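PDB 2WAN: pullulanase from Bacillus acidopullulyticus, which hydrolyses the alpha-1,6-glucosidic branch linkages of pullulan and related starch polysaccharides, acting as a debranching glycoside hydrolase. Local coordinates for residues D688-T701 with N737-P749. Numbering follows the deposited sequence.
With GOL (glycerol), chain B.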
loop_
_atom_site.group_PDB
_atom_site.type_symbol
_atom_site.label_atom_id
_atom_site.label_comp_id
_atom_site.label_asym_id
_atom_site.label_seq_id
_atom_site.Cartn_x
_atom_site.Cartn_y
_atom_site.Cartn_z
ATOM N N ASP A 688 13.157 -2.797 -19.014
ATOM C CA ASP A 688 13.010 -1.726 -20.009
ATOM C C ASP A 688 13.653 -0.384 -19.661
ATOM O O ASP A 688 13.448 0.599 -20.375
ATOM C CB ASP A 688 11.537 -1.565 -20.437
ATOM C CG ASP A 688 10.681 -0.934 -19.370
ATOM O OD1 ASP A 688 11.158 -0.762 -18.235
ATOM O OD2 ASP A 688 9.515 -0.590 -19.685
ATOM N N GLY A 689 14.454 -0.363 -18.599
ATOM C CA GLY A 689 15.205 0.840 -18.209
ATOM C C GLY A 689 14.580 1.573 -17.039
ATOM O O GLY A 689 13.401 1.380 -16.746
ATOM N N ASN A 690 15.367 2.406 -16.349
ATOM C CA ASN A 690 14.842 3.158 -15.205
ATOM C C ASN A 690 13.641 4.013 -15.587
ATOM O O ASN A 690 13.616 4.615 -16.664
ATOM C CB ASN A 690 15.927 4.027 -14.538
ATOM C CG ASN A 690 15.474 4.588 -13.183
ATOM O OD1 ASN A 690 15.781 4.024 -12.127
ATOM N ND2 ASN A 690 14.721 5.681 -13.211
ATOM N N VAL A 691 12.648 4.041 -14.698
ATOM C CA VAL A 691 11.380 4.721 -14.933
ATOM C C VAL A 691 11.525 6.242 -15.148
ATOM O O VAL A 691 10.712 6.838 -15.841
ATOM C CB VAL A 691 10.349 4.402 -13.803
ATOM C CG1 VAL A 691 10.795 4.973 -12.444
ATOM C CG2 VAL A 691 8.940 4.882 -14.171
ATOM N N PHE A 692 12.570 6.845 -14.582
ATOM C CA PHE A 692 12.791 8.300 -14.714
ATOM C C PHE A 692 13.193 8.743 -16.124
ATOM O O PHE A 692 12.909 9.876 -16.531
ATOM C CB PHE A 692 13.811 8.812 -13.672
ATOM C CG PHE A 692 14.428 10.149 -14.034
ATOM C CD1 PHE A 692 15.740 10.221 -14.508
ATOM C CD2 PHE A 692 13.683 11.325 -13.946
ATOM C CE1 PHE A 692 16.303 11.444 -14.873
ATOM C CE2 PHE A 692 14.237 12.552 -14.307
ATOM C CZ PHE A 692 15.548 12.611 -14.766
ATOM N N ASP A 693 13.858 7.861 -16.863
ATOM C CA ASP A 693 14.384 8.195 -18.175
ATOM C C ASP A 693 13.553 7.528 -19.284
ATOM O O ASP A 693 13.635 6.318 -19.500
ATOM C CB ASP A 693 15.863 7.786 -18.247
ATOM C CG ASP A 693 16.523 8.157 -19.575
ATOM O OD1 ASP A 693 15.863 8.757 -20.447
ATOM O OD2 ASP A 693 17.718 7.832 -19.755
ATOM N N LYS A 694 12.740 8.328 -19.972
ATOM C CA LYS A 694 11.879 7.815 -21.040
ATOM C C LYS A 694 12.668 7.106 -22.120
ATOM O O LYS A 694 12.168 6.162 -22.727
ATOM C CB LYS A 694 11.060 8.936 -21.681
ATOM C CG LYS A 694 9.824 9.308 -20.905
ATOM C CD LYS A 694 8.993 10.306 -21.693
ATOM C CE LYS A 694 7.837 10.806 -20.872
ATOM N NZ LYS A 694 7.066 11.823 -21.629
ATOM N N THR A 695 13.897 7.563 -22.362
ATOM C CA THR A 695 14.714 6.997 -23.447
ATOM C C THR A 695 15.652 5.858 -22.998
ATOM O O THR A 695 16.351 5.274 -23.824
ATOM C CB THR A 695 15.520 8.093 -24.188
ATOM O OG1 THR A 695 16.462 8.676 -23.287
ATOM C CG2 THR A 695 14.583 9.185 -24.718
ATOM N N ALA A 696 15.637 5.532 -21.699
ATOM C CA ALA A 696 16.458 4.441 -21.150
ATOM C C ALA A 696 16.050 3.103 -21.757
ATOM O O ALA A 696 14.863 2.825 -21.928
ATOM C CB ALA A 696 16.318 4.364 -19.616
ATOM N N GLN A 697 17.044 2.292 -22.088
ATOM C CA GLN A 697 16.791 0.923 -22.532
ATOM C C GLN A 697 17.034 -0.025 -21.359
ATOM O O GLN A 697 17.618 0.360 -20.342
ATOM C CB GLN A 697 17.663 0.582 -23.740
ATOM C CG GLN A 697 17.186 1.298 -25.023
ATOM C CD GLN A 697 18.157 1.171 -26.184
ATOM O OE1 GLN A 697 19.212 0.555 -26.063
ATOM N NE2 GLN A 697 17.796 1.754 -27.321
ATOM N N GLY A 698 16.553 -1.257 -21.498
ATOM C CA GLY A 698 16.788 -2.316 -20.515
ATOM C C GLY A 698 17.141 -3.605 -21.239
ATOM O O GLY A 698 17.459 -3.606 -22.438
ATOM N N PHE A 699 17.064 -4.718 -20.518
ATOM C CA PHE A 699 17.396 -6.038 -21.064
ATOM C C PHE A 699 16.665 -6.348 -22.378
ATOM O O PHE A 699 17.264 -6.856 -23.328
ATOM C CB PHE A 699 17.077 -7.122 -20.014
ATOM C CG PHE A 699 17.440 -8.514 -20.449
ATOM C CD1 PHE A 699 18.771 -8.912 -20.501
ATOM C CD2 PHE A 699 16.444 -9.438 -20.798
ATOM C CE1 PHE A 699 19.112 -10.198 -20.910
ATOM C CE2 PHE A 699 16.775 -10.743 -21.181
ATOM C CZ PHE A 699 18.119 -11.115 -21.239
ATOM N N ALA A 700 15.363 -6.068 -22.428
ATOM C CA ALA A 700 14.580 -6.445 -23.603
ATOM C C ALA A 700 14.874 -5.562 -24.823
ATOM O O ALA A 700 14.594 -5.972 -25.949
ATOM C CB ALA A 700 13.070 -6.428 -23.287
ATOM N N THR A 701 15.445 -4.376 -24.583
ATOM C CA THR A 701 15.496 -3.315 -25.608
ATOM C C THR A 701 16.896 -2.762 -25.918
ATOM O O THR A 701 17.039 -1.756 -26.631
ATOM C CB THR A 701 14.590 -2.132 -25.229
ATOM O OG1 THR A 701 14.902 -1.699 -23.893
ATOM C CG2 THR A 701 13.114 -2.537 -25.332
ATOM N N ASN A 737 2.616 5.540 -15.669
ATOM C CA ASN A 737 3.684 5.673 -16.665
ATOM C C ASN A 737 3.202 5.235 -18.069
ATOM O O ASN A 737 2.020 5.383 -18.391
ATOM C CB ASN A 737 4.936 4.919 -16.194
ATOM C CG ASN A 737 5.339 5.301 -14.773
ATOM O OD1 ASN A 737 5.684 6.458 -14.508
ATOM N ND2 ASN A 737 5.266 4.346 -13.854
ATOM N N MET A 738 4.102 4.696 -18.900
ATOM C CA MET A 738 3.767 4.450 -20.299
ATOM C C MET A 738 3.390 2.996 -20.602
ATOM O O MET A 738 3.853 2.070 -19.939
ATOM C CB MET A 738 4.930 4.909 -21.181
ATOM C CG MET A 738 5.397 6.316 -20.829
ATOM S SD MET A 738 6.850 6.786 -21.791
ATOM C CE MET A 738 6.158 6.838 -23.450
ATOM N N THR A 739 2.557 2.796 -21.626
ATOM C CA THR A 739 2.340 1.430 -22.099
ATOM C C THR A 739 3.674 0.971 -22.707
ATOM O O THR A 739 4.514 1.809 -23.087
ATOM C CB THR A 739 1.238 1.322 -23.161
ATOM O OG1 THR A 739 1.684 1.897 -24.401
ATOM C CG2 THR A 739 -0.056 2.007 -22.692
ATOM N N LEU A 740 3.894 -0.338 -22.783
ATOM C CA LEU A 740 5.172 -0.815 -23.289
ATOM C C LEU A 740 5.392 -0.399 -24.734
ATOM O O LEU A 740 6.513 -0.055 -25.101
ATOM C CB LEU A 740 5.339 -2.336 -23.107
ATOM C CG LEU A 740 6.781 -2.842 -23.307
ATOM C CD1 LEU A 740 7.777 -2.042 -22.454
ATOM C CD2 LEU A 740 6.917 -4.358 -23.023
ATOM N N TRP A 741 4.330 -0.389 -25.537
ATOM C CA TRP A 741 4.456 -0.019 -26.955
ATOM C C TRP A 741 4.971 1.421 -27.061
ATOM O O TRP A 741 5.897 1.710 -27.836
ATOM C CB TRP A 741 3.120 -0.214 -27.724
ATOM C CG TRP A 741 3.293 -0.103 -29.232
ATOM C CD1 TRP A 741 2.696 0.794 -30.067
ATOM C CD2 TRP A 741 4.156 -0.914 -30.055
ATOM N NE1 TRP A 741 3.118 0.583 -31.378
ATOM C CE2 TRP A 741 4.005 -0.467 -31.391
ATOM C CE3 TRP A 741 5.027 -1.993 -29.789
ATOM C CZ2 TRP A 741 4.713 -1.044 -32.467
ATOM C CZ3 TRP A 741 5.726 -2.569 -30.852
ATOM C CH2 TRP A 741 5.563 -2.085 -32.184
ATOM N N ASP A 742 4.389 2.300 -26.250
ATOM C CA ASP A 742 4.777 3.717 -26.217
ATOM C C ASP A 742 6.187 3.886 -25.651
ATOM O O ASP A 742 6.974 4.696 -26.160
ATOM C CB ASP A 742 3.779 4.512 -25.381
ATOM C CG ASP A 742 2.432 4.682 -26.069
ATOM O OD1 ASP A 742 2.242 4.184 -27.196
ATOM O OD2 ASP A 742 1.560 5.330 -25.476
ATOM N N LYS A 743 6.487 3.135 -24.594
ATOM C CA LYS A 743 7.812 3.182 -23.953
ATOM C C LYS A 743 8.919 2.792 -24.932
ATOM O O LYS A 743 9.960 3.455 -24.990
ATOM C CB LYS A 743 7.844 2.258 -22.724
ATOM C CG LYS A 743 9.232 1.881 -22.229
ATOM C CD LYS A 743 10.023 3.080 -21.689
ATOM C CE LYS A 743 11.515 2.758 -21.696
ATOM N NZ LYS A 743 12.343 3.913 -21.168
ATOM N N ILE A 744 8.685 1.720 -25.691
ATOM C CA ILE A 744 9.688 1.227 -26.633
ATOM C C ILE A 744 9.841 2.204 -27.822
ATOM O O ILE A 744 10.944 2.374 -28.344
ATOM C CB ILE A 744 9.402 -0.216 -27.089
ATOM C CG1 ILE A 744 9.560 -1.188 -25.903
ATOM C CG2 ILE A 744 10.346 -0.610 -28.272
ATOM C CD1 ILE A 744 9.164 -2.619 -26.226
ATOM N N LEU A 745 8.755 2.849 -28.231
ATOM C CA LEU A 745 8.852 3.937 -29.236
ATOM C C LEU A 745 9.759 5.071 -28.764
ATOM O O LEU A 745 10.518 5.657 -29.558
ATOM C CB LEU A 745 7.467 4.493 -29.558
ATOM C CG LEU A 745 6.753 3.812 -30.716
ATOM C CD1 LEU A 745 5.254 4.090 -30.625
ATOM C CD2 LEU A 745 7.343 4.280 -32.084
ATOM N N ALA A 746 9.683 5.379 -27.473
ATOM C CA ALA A 746 10.553 6.391 -26.859
ATOM C C ALA A 746 12.022 5.980 -26.723
ATOM O O ALA A 746 12.913 6.802 -26.969
ATOM C CB ALA A 746 9.992 6.838 -25.508
ATOM N N SER A 747 12.293 4.731 -26.334
ATOM C CA SER A 747 13.678 4.305 -26.087
ATOM C C SER A 747 14.369 3.743 -27.319
ATOM O O SER A 747 15.592 3.709 -27.376
ATOM C CB SER A 747 13.740 3.282 -24.945
ATOM O OG SER A 747 13.026 2.095 -25.263
ATOM N N ASN A 748 13.569 3.295 -28.292
ATOM C CA ASN A 748 14.070 2.635 -29.499
ATOM C C ASN A 748 13.435 3.216 -30.774
ATOM O O ASN A 748 12.947 2.482 -31.617
ATOM C CB ASN A 748 13.806 1.127 -29.434
ATOM C CG ASN A 748 14.547 0.441 -28.287
ATOM O OD1 ASN A 748 14.261 0.677 -27.107
ATOM N ND2 ASN A 748 15.507 -0.410 -28.633
ATOM N N PRO A 749 13.478 4.551 -30.933
ATOM C CA PRO A 749 12.795 5.200 -32.061
ATOM C C PRO A 749 13.311 4.779 -33.444
ATOM O O PRO A 749 12.540 4.799 -34.419
ATOM C CB PRO A 749 13.051 6.694 -31.811
ATOM C CG PRO A 749 14.294 6.738 -30.980
ATOM C CD PRO A 749 14.191 5.526 -30.085
HETATM C C1 GOL B . 7.902 0.312 -17.690
HETATM O O1 GOL B . 8.939 -0.275 -16.959
HETATM C C2 GOL B . 8.080 1.808 -17.753
HETATM O O2 GOL B . 7.980 2.338 -16.440
HETATM C C3 GOL B . 7.027 2.328 -18.721
HETATM O O3 GOL B . 6.937 3.723 -18.624
HETATM O O HOH W 1 13.230 0.160 -23.052
HETATM O O HOH W 2 11.864 3.692 -18.477
HETATM O O HOH W 3 17.326 5.348 -26.244
#
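Lys-743 runs its aliphatic chain from helix 740-747 past Asp-688, CG lying 3.6 Å from OD2, and ends among backbone carbonyls of the loop 688-701. With CG anti to the backbone N (chi1 162°) and a bend at chi2, NZ enters the curl of turns 690-693 and 693-696. There it donates to Lys-694 O at 2.7 Å, from well above the carbonyl plane, and to Ala-696 O at 2.8 Å, in plane on a lone pair; a water near Asn-690 O accepts a third bond. The ammonium thus has three oxygen partners, none of them a carboxylate: Asp-688 OD2 is 5.5 Å from NZ. A methionine in its place would probably leave the two carbonyls without their donor and the turns less firmly fixed to the helix.

At the helix C-terminus, Gln-697 NE2 donates to Ser-747 O, 2.9 Å away, from above that carbonyl plane. Asn-748 ND2 meets Thr-701 O almost straight (179°) and in its own amide plane, and bonds also to Asp-751. Ser-747 OG donates to Asn-748 OD1, which fixes the flip of this amide, while one water joins Asp-688 O, Thr-701 OG1 and Ser-747 OG. Alongside, Thr-701 CG2 packs on Ile-744 CG1 at 3.8 Å. The contact packs the loop after helix 681-688 on helix 740-747, segments that follow barrel strands 677-679 and 728-730 in the alpha-amylase-type (beta/alpha)8 catalytic domain.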